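Local coordinates for ribonuclease P protein component 3 (Thermococcus kodakarensis KOD1, PDB 3WYZ), which probably serves as a protein subunit of ribonuclease P, the RNA-based enzyme that cleaves precursor tRNAs to generate their mature 5' ends, at residues A[17-22]-A[176-181]. Numbering follows the deposited sequence.
Sequences DVRDEE and TSSAES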
loop_
_atom_site.group_PDB
_atom_site.type_symbol
_atom_site.label_atom_id
_atom_site.label_comp_id
_atom_site.label_asym_id
_atom_site.label_seq_id
_atom_site.Cartn_x
_atom_site.Cartn_y
_atom_site.Cartn_z
ATOM N N ASP A 17 3.033 -1.354 5.353
ATOM C CA ASP A 17 3.981 -1.779 4.332
ATOM C C ASP A 17 5.422 -1.409 4.691
ATOM O O ASP A 17 5.845 -0.274 4.515
ATOM C CB ASP A 17 3.557 -1.152 2.996
ATOM C CG ASP A 17 4.367 -1.640 1.814
ATOM O OD1 ASP A 17 5.065 -2.665 1.939
ATOM O OD2 ASP A 17 4.276 -0.983 0.748
ATOM N N VAL A 18 6.152 -2.382 5.234
ATOM C CA VAL A 18 7.603 -2.295 5.402
ATOM C C VAL A 18 8.218 -3.572 4.833
ATOM O O VAL A 18 7.668 -4.659 4.996
ATOM C CB VAL A 18 8.023 -2.100 6.876
ATOM C CG1 VAL A 18 7.597 -0.734 7.374
ATOM C CG2 VAL A 18 7.438 -3.167 7.772
ATOM N N ARG A 19 9.361 -3.437 4.168
ATOM C CA ARG A 19 9.907 -4.522 3.351
ATOM C C ARG A 19 11.302 -4.996 3.766
ATOM O O ARG A 19 11.911 -5.798 3.061
ATOM C CB ARG A 19 9.922 -4.079 1.889
ATOM C CG ARG A 19 8.541 -3.771 1.340
ATOM C CD ARG A 19 8.584 -2.822 0.157
ATOM N NE ARG A 19 7.244 -2.402 -0.239
ATOM C CZ ARG A 19 6.970 -1.672 -1.317
ATOM N NH1 ARG A 19 7.944 -1.274 -2.131
ATOM N NH2 ARG A 19 5.712 -1.343 -1.586
ATOM N N ASP A 20 11.783 -4.526 4.917
ATOM C CA ASP A 20 13.139 -4.818 5.397
ATOM C C ASP A 20 13.110 -5.246 6.873
ATOM O O ASP A 20 12.311 -4.727 7.660
ATOM C CB ASP A 20 14.015 -3.571 5.216
ATOM C CG ASP A 20 15.476 -3.815 5.552
ATOM O OD1 ASP A 20 16.135 -4.594 4.834
ATOM O OD2 ASP A 20 15.976 -3.209 6.521
ATOM N N GLU A 21 13.978 -6.194 7.232
ATOM C CA GLU A 21 14.080 -6.693 8.613
ATOM C C GLU A 21 14.310 -5.584 9.635
ATOM O O GLU A 21 13.548 -5.457 10.599
ATOM C CB GLU A 21 15.231 -7.692 8.753
ATOM C CG GLU A 21 14.827 -9.152 8.704
ATOM C CD GLU A 21 15.937 -10.086 9.164
ATOM O OE1 GLU A 21 17.099 -9.639 9.298
ATOM O OE2 GLU A 21 15.644 -11.276 9.394
ATOM N N GLU A 22 15.373 -4.804 9.431
ATOM C CA GLU A 22 15.733 -3.742 10.372
ATOM C C GLU A 22 14.671 -2.645 10.427
ATOM O O GLU A 22 14.428 -2.059 11.480
ATOM C CB GLU A 22 17.092 -3.129 10.018
ATOM C CG GLU A 22 18.265 -4.079 10.198
ATOM C CD GLU A 22 19.606 -3.389 10.020
ATOM O OE1 GLU A 22 19.775 -2.271 10.559
ATOM O OE2 GLU A 22 20.493 -3.966 9.344
ATOM N N THR A 176 1.659 4.959 4.109
ATOM C CA THR A 176 2.720 4.035 4.484
ATOM C C THR A 176 4.086 4.481 3.976
ATOM O O THR A 176 4.187 5.210 3.000
ATOM C CB THR A 176 2.421 2.601 4.003
ATOM O OG1 THR A 176 3.486 1.735 4.402
ATOM C CG2 THR A 176 2.249 2.541 2.482
ATOM N N SER A 177 5.134 4.042 4.665
ATOM C CA SER A 177 6.501 4.323 4.251
ATOM C C SER A 177 6.902 3.486 3.043
ATOM O O SER A 177 7.651 3.959 2.184
ATOM C CB SER A 177 7.482 4.066 5.403
ATOM O OG SER A 177 7.571 2.678 5.710
ATOM N N SER A 178 6.406 2.249 2.980
ATOM C CA SER A 178 6.854 1.270 1.983
ATOM C C SER A 178 8.378 1.173 2.047
ATOM O O SER A 178 9.052 1.141 1.017
ATOM C CB SER A 178 6.381 1.649 0.572
ATOM O OG SER A 178 4.969 1.750 0.513
ATOM N N ALA A 179 8.905 1.133 3.272
ATOM C CA ALA A 179 10.341 1.243 3.519
ATOM C C ALA A 179 11.079 -0.015 3.091
ATOM O O ALA A 179 10.651 -1.133 3.395
ATOM C CB ALA A 179 10.609 1.531 4.986
ATOM N N GLU A 180 12.174 0.181 2.360
ATOM C CA GLU A 180 13.057 -0.913 1.966
ATOM C C GLU A 180 14.374 -0.874 2.741
ATOM O O GLU A 180 15.252 -1.711 2.523
ATOM C CB GLU A 180 13.294 -0.879 0.455
ATOM C CG GLU A 180 12.001 -1.092 -0.324
ATOM C CD GLU A 180 12.199 -1.345 -1.807
ATOM O OE1 GLU A 180 13.362 -1.439 -2.262
ATOM O OE2 GLU A 180 11.174 -1.453 -2.518
ATOM N N SER A 181 14.499 0.088 3.654
ATOM C CA SER A 181 15.626 0.134 4.584
ATOM C C SER A 181 15.194 0.834 5.870
ATOM O O SER A 181 14.167 1.518 5.898
ATOM C CB SER A 181 16.823 0.869 3.961
ATOM O OG SER A 181 16.588 2.268 3.879
#
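Asp17 turns its carboxylate to Ser178, whose OG donates to Asp17 OD2 at 2.8 Å, arriving 45° above the carboxylate plane. CG anti to the backbone N (chi1 -173°) carries the carboxylate beside Ser178. Asp17 CB lies 3.2 Å from Thr176 OG1. Thr176 OG1, also hydrogen-bonded to Glu15, accepts from Ser178 N at 3.3 Å, the mark of an ST turn that bends 176-178. Val18 adds a light apolar touch, CG1 to Ala179 CB at 4.5 Å. At Arg19 the backbone N donates to Ala179 O over 2.8 Å, with a C=O...N angle of 172°. The Arg19 side chain, extended from CG to NE, grips Asp17 side-on, NE on OD1 and NH2 on OD2, while Thr37 OG1 holds OD1 as well; each oxygen thus has two partners. Ser178 CB sits against one guanidinium face, off-centre toward the rim, 3.7 Å from Arg19 NH2. At the edge, Arg19 NH1 meets the anti lone pair of Glu180 OE2 in plane but long, at 3.3 Å; OE2 also pairs with Lys39. Arg19 and Lys39 would favour ionised carboxylates. Asp20 rests CB on Glu180 O and, as N-cap of helix 21-30, bonds weakly to Ala23 N. The contact lies where the first and last strands of this TIM barrel-like fold come together, joining the C-terminal end of 14-18, flanked by strand 33-41, to the loop leading from strand 173-176 towards helix 188-198.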